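Local coordinates for long form salivary protein D7L1 (Culex quinquefasciatus, PDB 6V4C) that binds and sequesters ADP, ATP and related adenine nucleotides at the bite, inhibiting host platelet aggregation and hemostasis and so aiding mosquito blood feeding, at residues A[18-23]-A[267-272]; A[70-75]-A[124-129]; A[172-177]-A[239-244]. All coordinates share one frame; numbering follows the deposited sequence.

Contact 1: residues A[18-23]-A[267-272]. With ADP (adenosine-5'-diphosphate), chain B.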
loop_
_atom_site.group_PDB
_atom_site.type_symbol
_atom_site.label_atom_id
_atom_site.label_comp_id
_atom_site.label_asym_id
_atom_site.label_seq_id
_atom_site.Cartn_x
_atom_site.Cartn_y
_atom_site.Cartn_z
ATOM N N CYS A 18 -1.874 -1.556 7.787
ATOM C CA CYS A 18 -2.322 -2.117 9.058
ATOM C C CYS A 18 -1.427 -1.669 10.204
ATOM O O CYS A 18 -1.917 -1.344 11.291
ATOM C CB CYS A 18 -2.364 -3.643 8.988
ATOM S SG CYS A 18 -3.753 -4.326 8.066
ATOM N N MET A 19 -0.111 -1.640 9.979
ATOM C CA MET A 19 0.809 -1.212 11.027
ATOM C C MET A 19 0.563 0.240 11.416
ATOM O O MET A 19 0.570 0.580 12.604
ATOM C CB MET A 19 2.255 -1.411 10.574
ATOM C CG MET A 19 2.639 -2.856 10.296
ATOM S SD MET A 19 4.417 -3.033 10.081
ATOM C CE MET A 19 4.965 -2.240 11.587
ATOM N N GLU A 20 0.338 1.110 10.429
ATOM C CA GLU A 20 0.061 2.512 10.728
ATOM C C GLU A 20 -1.239 2.666 11.507
ATOM O O GLU A 20 -1.336 3.503 12.411
ATOM C CB GLU A 20 -0.003 3.324 9.434
ATOM C CG GLU A 20 1.336 3.527 8.747
ATOM C CD GLU A 20 1.221 4.397 7.510
ATOM O OE1 GLU A 20 2.218 4.520 6.768
ATOM O OE2 GLU A 20 0.129 4.958 7.278
ATOM N N ASP A 21 -2.253 1.866 11.169
ATOM C CA ASP A 21 -3.561 2.022 11.795
ATOM C C ASP A 21 -3.603 1.499 13.226
ATOM O O ASP A 21 -4.530 1.845 13.967
ATOM C CB ASP A 21 -4.634 1.322 10.958
ATOM C CG ASP A 21 -4.997 2.094 9.703
ATOM O OD1 ASP A 21 -4.515 3.234 9.537
ATOM O OD2 ASP A 21 -5.767 1.555 8.878
ATOM N N HIS A 22 -2.629 0.686 13.640
ATOM C CA HIS A 22 -2.719 -0.015 14.916
ATOM C C HIS A 22 -1.516 0.135 15.839
ATOM O O HIS A 22 -1.645 -0.191 17.026
ATOM C CB HIS A 22 -2.990 -1.512 14.697
ATOM C CG HIS A 22 -4.381 -1.813 14.232
ATOM N ND1 HIS A 22 -4.664 -2.810 13.323
ATOM C CD2 HIS A 22 -5.571 -1.254 14.557
ATOM C CE1 HIS A 22 -5.966 -2.848 13.104
ATOM N NE2 HIS A 22 -6.539 -1.915 13.841
ATOM N N PHE A 23 -0.362 0.606 15.359
ATOM C CA PHE A 23 0.821 0.612 16.215
ATOM C C PHE A 23 0.747 1.658 17.321
ATOM O O PHE A 23 1.398 1.487 18.357
ATOM C CB PHE A 23 2.108 0.732 15.390
ATOM C CG PHE A 23 2.509 2.145 15.072
ATOM C CD1 PHE A 23 1.667 2.982 14.361
ATOM C CD2 PHE A 23 3.750 2.626 15.464
ATOM C CE1 PHE A 23 2.043 4.280 14.064
ATOM C CE2 PHE A 23 4.134 3.919 15.165
ATOM C CZ PHE A 23 3.278 4.748 14.467
ATOM N N SER A 267 7.175 1.637 4.902
ATOM C CA SER A 267 7.391 1.673 6.345
ATOM C C SER A 267 7.895 3.024 6.835
ATOM O O SER A 267 8.291 3.130 8.001
ATOM C CB SER A 267 8.389 0.586 6.755
ATOM O OG SER A 267 8.026 -0.673 6.220
ATOM N N TYR A 268 7.875 4.043 5.970
ATOM C CA TYR A 268 8.504 5.329 6.266
ATOM C C TYR A 268 8.019 5.909 7.591
ATOM O O TYR A 268 8.823 6.247 8.467
ATOM C CB TYR A 268 8.220 6.291 5.110
ATOM C CG TYR A 268 8.988 7.594 5.136
ATOM C CD1 TYR A 268 10.277 7.673 4.626
ATOM C CD2 TYR A 268 8.410 8.755 5.637
ATOM C CE1 TYR A 268 10.979 8.867 4.633
ATOM C CE2 TYR A 268 9.103 9.954 5.647
ATOM C CZ TYR A 268 10.386 10.003 5.143
ATOM O OH TYR A 268 11.081 11.191 5.151
ATOM N N ARG A 269 6.702 6.026 7.761
ATOM C CA ARG A 269 6.163 6.650 8.964
ATOM C C ARG A 269 6.306 5.787 10.211
ATOM O O ARG A 269 6.069 6.287 11.316
ATOM C CB ARG A 269 4.698 7.030 8.757
ATOM C CG ARG A 269 4.494 8.143 7.751
ATOM C CD ARG A 269 3.021 8.369 7.488
ATOM N NE ARG A 269 2.355 9.035 8.601
ATOM C CZ ARG A 269 1.038 9.042 8.781
ATOM N NH1 ARG A 269 0.247 8.402 7.929
ATOM N NH2 ARG A 269 0.512 9.678 9.820
ATOM N N LEU A 270 6.686 4.519 10.067
ATOM C CA LEU A 270 6.815 3.628 11.212
ATOM C C LEU A 270 8.200 3.655 11.845
ATOM O O LEU A 270 8.373 3.121 12.946
ATOM C CB LEU A 270 6.422 2.204 10.818
ATOM C CG LEU A 270 4.997 2.098 10.275
ATOM C CD1 LEU A 270 4.812 0.807 9.506
ATOM C CD2 LEU A 270 3.984 2.205 11.406
ATOM N N ARG A 271 9.151 4.295 11.237
ATOM C CA ARG A 271 10.402 4.537 11.940
ATOM C C ARG A 271 10.251 5.867 12.610
ATOM O O ARG A 271 9.718 6.701 12.085
ATOM C CB ARG A 271 11.595 4.683 11.060
ATOM C CG ARG A 271 11.516 3.708 9.942
ATOM C CD ARG A 271 12.317 2.585 10.302
ATOM N NE ARG A 271 11.734 1.771 9.319
ATOM C CZ ARG A 271 11.761 1.945 8.028
ATOM N NH1 ARG A 271 12.314 2.956 7.455
ATOM N NH2 ARG A 271 11.244 1.054 7.276
ATOM N N GLU A 272 10.924 6.046 13.709
ATOM C CA GLU A 272 10.650 7.189 14.578
ATOM C C GLU A 272 11.182 8.493 13.993
ATOM O O GLU A 272 10.549 9.547 14.139
ATOM C CB GLU A 272 11.220 6.945 15.975
ATOM C CG GLU A 272 10.663 7.884 17.026
ATOM C CD GLU A 272 11.512 7.930 18.278
ATOM O OE1 GLU A 272 11.864 9.046 18.715
ATOM O OE2 GLU A 272 11.832 6.851 18.821
HETATM P PB ADP B . 14.589 -5.060 4.360
HETATM O O1B ADP B . 15.661 -5.517 3.626
HETATM O O2B ADP B . 14.894 -4.752 5.705
HETATM O O3B ADP B . 13.523 -5.918 4.291
HETATM P PA ADP B . 14.284 -2.182 4.631
HETATM O O1A ADP B . 15.457 -1.275 4.456
HETATM O O2A ADP B . 14.076 -2.427 6.009
HETATM O O3A ADP B . 14.437 -3.533 3.901
HETATM O "O5'" ADP B . 12.929 -1.955 3.972
HETATM C "C5'" ADP B . 11.880 -2.896 4.047
HETATM C "C4'" ADP B . 10.531 -2.256 3.813
HETATM O "O4'" ADP B . 10.225 -2.166 2.445
HETATM C "C3'" ADP B . 9.304 -3.019 4.257
HETATM O "O3'" ADP B . 9.007 -2.819 5.599
HETATM C "C2'" ADP B . 8.187 -2.592 3.310
HETATM O "O2'" ADP B . 7.366 -1.688 3.916
HETATM C "C1'" ADP B . 8.918 -1.816 2.265
HETATM N N9 ADP B . 8.569 -2.129 0.915
HETATM C C8 ADP B . 8.620 -3.334 0.378
HETATM N N7 ADP B . 8.310 -3.368 -0.851
HETATM C C5 ADP B . 8.017 -2.099 -1.169
HETATM C C6 ADP B . 7.614 -1.473 -2.343
HETATM N N6 ADP B . 7.410 -2.071 -3.465
HETATM N N1 ADP B . 7.399 -0.181 -2.313
HETATM C C2 ADP B . 7.568 0.453 -1.195
HETATM N N3 ADP B . 7.954 -0.014 -0.063
HETATM C C4 ADP B . 8.176 -1.308 -0.085
#
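The F23 ring takes L270 on one face: methyl CD2 sits over the ring centre, 3.7 Å from the centroid and 7° off the normal, close to all six ring carbons at once, a CH-pi contact. F23 reaches it with CG lodged between the backbone N and the carbonyl carbon (chi1 86°). At the ring edge, in plane, lies the carbonyl oxygen E20 O, three residues earlier in the chain, while F27 meets the ring edge-to-face. The other L270 methyl, CD1, packs on M19, 3.5 Å from M19 CB; the M19 chain bends at chi3, bringing CE to 3.7 Å from the same methyl. A branched leucine suits this place because its two methyls can serve different neighbours, CD2 chiefly the aromatic face and CD1 the thioether chain. Beside this apolar wedge, E20 crosses R269 at about a right angle, and E20 OE2 forms a loose salt bridge with R269 NH1 at 3.5 Å, carboxylate and guanidinium planes turned 70° apart. R207 makes a long, weak ion pair with the same oxygen. At the start of 267-272, S267, an ADP-binding residue, has OG hydrogen-bonded to ribose O3' of ADP, though the modelled 2.4 Å is doubtfully short. Helix 8-22 of the first odorant-binding-protein-like domain thus meets the loop after helix 249-263, as befits a two-domain D7 long form with its nucleotide pocket at the domain junction.

Contact 2: residues A[70-75]-A[124-129]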
loop_
_atom_site.group_PDB
_atom_site.type_symbol
_atom_site.label_atom_id
_atom_site.label_comp_id
_atom_site.label_asym_id
_atom_site.label_seq_id
_atom_site.Cartn_x
_atom_site.Cartn_y
_atom_site.Cartn_z
ATOM N N LYS A 70 -3.836 -21.154 -0.474
ATOM C CA LYS A 70 -3.327 -22.051 -1.505
ATOM C C LYS A 70 -3.135 -21.313 -2.823
ATOM O O LYS A 70 -2.154 -21.549 -3.539
ATOM N N GLN A 71 -4.060 -20.414 -3.161
ATOM C CA GLN A 71 -3.904 -19.622 -4.376
ATOM C C GLN A 71 -2.694 -18.701 -4.281
ATOM O O GLN A 71 -1.956 -18.532 -5.260
ATOM C CB GLN A 71 -5.174 -18.819 -4.651
ATOM C CG GLN A 71 -5.826 -19.127 -5.988
ATOM C CD GLN A 71 -6.975 -18.189 -6.301
ATOM O OE1 GLN A 71 -7.782 -17.864 -5.428
ATOM N NE2 GLN A 71 -7.049 -17.737 -7.548
ATOM N N GLN A 72 -2.471 -18.100 -3.109
ATOM C CA GLN A 72 -1.302 -17.247 -2.928
ATOM C C GLN A 72 -0.014 -18.051 -3.039
ATOM O O GLN A 72 0.966 -17.589 -3.639
ATOM C CB GLN A 72 -1.372 -16.530 -1.581
ATOM C CG GLN A 72 -0.180 -15.626 -1.294
ATOM C CD GLN A 72 -0.141 -14.399 -2.187
ATOM O OE1 GLN A 72 -1.174 -13.927 -2.661
ATOM N NE2 GLN A 72 1.058 -13.875 -2.419
ATOM N N TYR A 73 0.006 -19.259 -2.469
ATOM C CA TYR A 73 1.190 -20.103 -2.586
ATOM C C TYR A 73 1.438 -20.497 -4.036
ATOM O O TYR A 73 2.572 -20.437 -4.524
ATOM C CB TYR A 73 1.054 -21.355 -1.714
ATOM C CG TYR A 73 2.111 -22.384 -2.040
ATOM C CD1 TYR A 73 3.398 -22.263 -1.537
ATOM C CD2 TYR A 73 1.835 -23.457 -2.880
ATOM C CE1 TYR A 73 4.376 -23.186 -1.849
ATOM C CE2 TYR A 73 2.809 -24.384 -3.198
ATOM C CZ TYR A 73 4.078 -24.242 -2.677
ATOM O OH TYR A 73 5.056 -25.158 -2.984
ATOM N N GLU A 74 0.381 -20.910 -4.741
ATOM C CA GLU A 74 0.538 -21.374 -6.115
ATOM C C GLU A 74 1.014 -20.266 -7.039
ATOM O O GLU A 74 1.716 -20.536 -8.021
ATOM C CB GLU A 74 -0.780 -21.954 -6.627
ATOM C CG GLU A 74 -1.172 -23.263 -5.969
ATOM C CD GLU A 74 -0.236 -24.399 -6.325
ATOM O OE1 GLU A 74 0.151 -24.510 -7.508
ATOM O OE2 GLU A 74 0.114 -25.183 -5.420
ATOM N N ALA A 75 0.649 -19.017 -6.742
ATOM C CA ALA A 75 0.971 -17.920 -7.646
ATOM C C ALA A 75 2.468 -17.637 -7.704
ATOM O O ALA A 75 2.954 -17.094 -8.703
ATOM C CB ALA A 75 0.201 -16.666 -7.239
ATOM N N LYS A 124 7.283 -15.954 3.628
ATOM C CA LYS A 124 7.722 -16.353 2.296
ATOM C C LYS A 124 6.544 -16.483 1.339
ATOM O O LYS A 124 6.612 -16.013 0.198
ATOM C CB LYS A 124 8.515 -17.658 2.370
ATOM C CG LYS A 124 9.861 -17.527 3.055
ATOM C CD LYS A 124 10.602 -18.852 3.087
ATOM C CE LYS A 124 11.978 -18.702 3.713
ATOM N NZ LYS A 124 12.738 -19.978 3.662
ATOM N N ILE A 125 5.459 -17.116 1.784
ATOM C CA ILE A 125 4.304 -17.306 0.911
ATOM C C ILE A 125 3.682 -15.965 0.537
ATOM O O ILE A 125 3.246 -15.767 -0.604
ATOM C CB ILE A 125 3.292 -18.269 1.557
ATOM C CG1 ILE A 125 3.859 -19.691 1.583
ATOM C CG2 ILE A 125 1.965 -18.236 0.816
ATOM C CD1 ILE A 125 2.885 -20.738 2.077
ATOM N N TYR A 126 3.645 -15.022 1.478
ATOM C CA TYR A 126 3.083 -13.702 1.228
ATOM C C TYR A 126 4.138 -12.676 0.826
ATOM O O TYR A 126 3.903 -11.469 0.944
ATOM C CB TYR A 126 2.230 -13.241 2.409
ATOM C CG TYR A 126 0.913 -13.984 2.460
ATOM C CD1 TYR A 126 0.837 -15.265 2.991
ATOM C CD2 TYR A 126 -0.245 -13.420 1.940
ATOM C CE1 TYR A 126 -0.360 -15.956 3.022
ATOM C CE2 TYR A 126 -1.448 -14.103 1.967
ATOM C CZ TYR A 126 -1.499 -15.370 2.509
ATOM O OH TYR A 126 -2.692 -16.056 2.538
ATOM N N LEU A 127 5.296 -13.138 0.354
ATOM C CA LEU A 127 6.259 -12.300 -0.358
ATOM C C LEU A 127 6.779 -11.143 0.492
ATOM O O LEU A 127 7.172 -10.101 -0.036
ATOM C CB LEU A 127 5.690 -11.805 -1.693
ATOM C CG LEU A 127 4.868 -12.845 -2.462
ATOM C CD1 LEU A 127 4.357 -12.299 -3.786
ATOM C CD2 LEU A 127 5.662 -14.129 -2.674
ATOM N N LEU A 128 6.776 -11.310 1.815
ATOM C CA LEU A 128 7.378 -10.329 2.706
ATOM C C LEU A 128 8.812 -10.674 3.082
ATOM O O LEU A 128 9.547 -9.794 3.545
ATOM C CB LEU A 128 6.533 -10.165 3.970
ATOM C CG LEU A 128 5.157 -9.526 3.758
ATOM C CD1 LEU A 128 4.334 -9.598 5.029
ATOM C CD2 LEU A 128 5.303 -8.081 3.298
ATOM N N ASP A 129 9.217 -11.928 2.898
ATOM C CA ASP A 129 10.608 -12.315 3.094
ATOM C C ASP A 129 11.493 -11.548 2.119
ATOM O O ASP A 129 11.185 -11.455 0.929
ATOM C CB ASP A 129 10.743 -13.817 2.859
ATOM C CG ASP A 129 12.169 -14.296 2.963
ATOM O OD1 ASP A 129 12.618 -14.588 4.092
ATOM O OD2 ASP A 129 12.840 -14.380 1.913
HETATM O O HOH W 1 3.326 -17.636 -2.643
#
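I125 O draws two donors from the side of helix 66-75: a bound water at 2.8 Å and the amide of Q72, whose NE2 sits 3.4 Å from I125 O in a fairly straight (159°) but weak hydrogen bond. The same water lies 2.6 Å from Q72 O and so bridges the two backbones, although it has more acceptors in reach than protons to give. Glutamine fits because it combines apolar methylenes with an amide. With CG anti to the backbone N (chi1 179°), Q72 lays that methylene over one face of the Y126 ring, offset toward the rim and 3.9 Å from its centroid, a CH-pi contact. The chain then bends at chi2, and the amide runs nearly parallel to the ring, 14° between the planes. NE2 also comes within 3.9 Å of L127 CD1, while OE1 accepts from M6 N, its stronger polar partner. On the next residue, Y73 CD1 meets I125 CD1 at 4.0 Å, and the Y73 hydroxyl bonds V82 O. A Schellman motif ends helix 121-125, with L127 at positive phi as its C-prime residue and the bond L127 N to K124 O at 3.2 Å. Since a helix end turns carbonyls out of the backbone pattern, the water and the weak Q72 bond offer I125 O, on a buried residue, polar partners where helix 66-75 packs on the end of helix 121-125.

Contact 3: residues A[172-177]-A[239-244]. With ZN (zinc ion), chain L.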
loop_
_atom_site.group_PDB
_atom_site.type_symbol
_atom_site.label_atom_id
_atom_site.label_comp_id
_atom_site.label_asym_id
_atom_site.label_seq_id
_atom_site.Cartn_x
_atom_site.Cartn_y
_atom_site.Cartn_z
ATOM N N HIS A 172 3.423 21.388 -11.266
ATOM C CA HIS A 172 2.058 21.750 -10.916
ATOM C C HIS A 172 1.165 20.563 -10.589
ATOM O O HIS A 172 -0.003 20.772 -10.243
ATOM C CB HIS A 172 1.428 22.584 -12.040
ATOM C CG HIS A 172 2.312 23.684 -12.541
ATOM N ND1 HIS A 172 2.531 24.847 -11.835
ATOM C CD2 HIS A 172 3.032 23.797 -13.683
ATOM C CE1 HIS A 172 3.347 25.630 -12.519
ATOM N NE2 HIS A 172 3.669 25.014 -13.643
ATOM N N GLY A 173 1.664 19.332 -10.694
ATOM C CA GLY A 173 0.857 18.170 -10.381
ATOM C C GLY A 173 -0.234 17.847 -11.373
ATOM O O GLY A 173 -1.091 17.009 -11.077
ATOM N N PHE A 174 -0.235 18.480 -12.540
ATOM C CA PHE A 174 -1.260 18.227 -13.540
ATOM C C PHE A 174 -0.699 18.599 -14.902
ATOM O O PHE A 174 0.219 19.415 -15.014
ATOM C CB PHE A 174 -2.539 19.021 -13.246
ATOM C CG PHE A 174 -3.684 18.679 -14.150
ATOM C CD1 PHE A 174 -4.425 17.527 -13.942
ATOM C CD2 PHE A 174 -4.018 19.502 -15.213
ATOM C CE1 PHE A 174 -5.479 17.205 -14.774
ATOM C CE2 PHE A 174 -5.073 19.185 -16.049
ATOM C CZ PHE A 174 -5.806 18.035 -15.827
ATOM N N SER A 175 -1.257 17.978 -15.936
ATOM C CA SER A 175 -0.860 18.276 -17.302
ATOM C C SER A 175 -2.048 18.051 -18.220
ATOM O O SER A 175 -2.826 17.112 -18.025
ATOM C CB SER A 175 0.310 17.396 -17.752
ATOM O OG SER A 175 0.547 17.538 -19.143
ATOM N N ASP A 176 -2.174 18.918 -19.224
ATOM C CA ASP A 176 -3.215 18.797 -20.235
ATOM C C ASP A 176 -2.828 17.861 -21.371
ATOM O O ASP A 176 -3.690 17.521 -22.188
ATOM C CB ASP A 176 -3.524 20.175 -20.825
ATOM C CG ASP A 176 -2.284 20.864 -21.364
ATOM O OD1 ASP A 176 -1.340 21.097 -20.577
ATOM O OD2 ASP A 176 -2.242 21.159 -22.577
ATOM N N ASP A 177 -1.565 17.439 -21.444
ATOM C CA ASP A 177 -1.100 16.649 -22.571
ATOM C C ASP A 177 -1.744 15.262 -22.553
ATOM O O ASP A 177 -2.194 14.788 -21.508
ATOM C CB ASP A 177 0.426 16.545 -22.551
ATOM C CG ASP A 177 0.927 15.464 -21.618
ATOM O OD1 ASP A 177 0.829 15.636 -20.383
ATOM O OD2 ASP A 177 1.419 14.435 -22.125
ATOM N N TYR A 239 -11.295 12.261 -12.046
ATOM C CA TYR A 239 -11.436 12.343 -10.596
ATOM C C TYR A 239 -10.222 13.019 -9.966
ATOM O O TYR A 239 -10.362 13.812 -9.027
ATOM C CB TYR A 239 -11.651 10.950 -10.007
ATOM C CG TYR A 239 -13.069 10.439 -10.155
ATOM C CD1 TYR A 239 -14.110 11.010 -9.433
ATOM C CD2 TYR A 239 -13.364 9.383 -11.008
ATOM C CE1 TYR A 239 -15.410 10.546 -9.559
ATOM C CE2 TYR A 239 -14.661 8.911 -11.139
ATOM C CZ TYR A 239 -15.678 9.498 -10.413
ATOM O OH TYR A 239 -16.967 9.034 -10.541
ATOM N N TYR A 240 -9.029 12.702 -10.468
ATOM C CA TYR A 240 -7.809 13.377 -10.031
ATOM C C TYR A 240 -7.951 14.887 -10.167
ATOM O O TYR A 240 -7.662 15.640 -9.229
ATOM C CB TYR A 240 -6.647 12.853 -10.878
ATOM C CG TYR A 240 -5.264 13.382 -10.566
ATOM C CD1 TYR A 240 -4.864 14.637 -11.003
ATOM C CD2 TYR A 240 -4.334 12.594 -9.899
ATOM C CE1 TYR A 240 -3.598 15.111 -10.747
ATOM C CE2 TYR A 240 -3.057 13.060 -9.642
ATOM C CZ TYR A 240 -2.697 14.320 -10.069
ATOM O OH TYR A 240 -1.430 14.795 -9.821
ATOM N N LYS A 241 -8.422 15.351 -11.327
ATOM C CA LYS A 241 -8.601 16.785 -11.526
ATOM C C LYS A 241 -9.707 17.346 -10.639
ATOM O O LYS A 241 -9.611 18.492 -10.183
ATOM C CB LYS A 241 -8.879 17.088 -12.999
ATOM C CG LYS A 241 -8.817 18.574 -13.361
ATOM C CD LYS A 241 -7.572 19.231 -12.762
ATOM C CE LYS A 241 -7.206 20.528 -13.471
ATOM N NZ LYS A 241 -8.284 21.553 -13.410
ATOM N N CYS A 242 -10.752 16.556 -10.378
ATOM C CA CYS A 242 -11.818 17.006 -9.490
ATOM C C CYS A 242 -11.299 17.231 -8.072
ATOM O O CYS A 242 -11.643 18.228 -7.429
ATOM C CB CYS A 242 -12.975 16.001 -9.520
ATOM S SG CYS A 242 -14.020 16.114 -11.023
ATOM N N ILE A 243 -10.460 16.319 -7.574
ATOM C CA ILE A 243 -9.847 16.498 -6.258
ATOM C C ILE A 243 -8.889 17.683 -6.272
ATOM O O ILE A 243 -8.852 18.486 -5.331
ATOM C CB ILE A 243 -9.134 15.201 -5.834
ATOM C CG1 ILE A 243 -10.116 14.028 -5.822
ATOM C CG2 ILE A 243 -8.459 15.380 -4.480
ATOM C CD1 ILE A 243 -9.443 12.678 -5.922
ATOM N N TYR A 244 -8.093 17.798 -7.337
ATOM C CA TYR A 244 -7.180 18.926 -7.508
ATOM C C TYR A 244 -7.918 20.256 -7.404
ATOM O O TYR A 244 -7.494 21.164 -6.679
ATOM C CB TYR A 244 -6.513 18.783 -8.880
ATOM C CG TYR A 244 -5.373 19.727 -9.194
ATOM C CD1 TYR A 244 -5.614 21.037 -9.588
ATOM C CD2 TYR A 244 -4.055 19.286 -9.156
ATOM C CE1 TYR A 244 -4.574 21.892 -9.900
ATOM C CE2 TYR A 244 -3.009 20.133 -9.467
ATOM C CZ TYR A 244 -3.273 21.434 -9.838
ATOM O OH TYR A 244 -2.233 22.278 -10.152
HETATM ZN ZN ZN L . 1.502 25.579 -10.160
#
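Two tyrosines one helical turn apart, Y240 and Y244, point their hydroxyls at consecutive backbone carbonyls where helix 164-172 gives way to a loop. Y244 OH donates to H172 O at 2.7 Å, lying in the plane of that carbonyl, and Y240 OH donates to G173 O at 2.6 Å, tilted 21° out of plane. Both rings present their edges to the oxygens, in plane with them. Each side chain has CG anti to the backbone N (chi1 -178° in Y240, -171° in Y244), starting both off alike from helix 235-247. Tyrosine is apt because a long, rigid ring can carry a donor from the helix to the main chain; G173, just past helix 164-172, has a positive phi, which favours glycine. F174 then turns back toward the helix. K241 crosses it at about a right angle, its methylenes over one face, with CE 3.6 Å from the ring centroid and CD 3.5 Å from F174 CE1. NZ is too far for more than a weak cation-pi attraction and instead pairs with D245. At the ring's edge, F174 CD1 lies 4.1 Å from Y240 CE1, the two side chains sliding past each other in opposite directions. H172 ND1 binds zinc at 2.1 Å, with E249 as the second protein ligand. Y244 OH also has a weak hydrogen bond with E249 OE2, linking the tyrosine to the metal site. The tyrosine hydroxyls thus give carbonyls at the helix end side-chain donors, while lysine gives its apolar stem to the phenylalanine and its charge to an aspartate.

Contacts 1 and 2 are buried and contact 3 is partly buried, farther from the chain's centre. Contacts 2 and 3 lie on opposite sides of that centre, with centres about 37 Å apart, contact 2 within the N-terminal half and contact 3 within the C-terminal half. Contact 1 bridges the halves, so the chain between its segments includes both others. Their segments share no helix, though 124-129 also packs on helix 8-22, which carries 18-23. Their chemistry differs accordingly: contact 1 is mainly apolar, with a loose ion pair and one residue on the nucleotide; contact 2 relies on a water and an amide around a helix end; contact 3 uses tyrosine hydroxyls, a lysine stem and a nearby zinc.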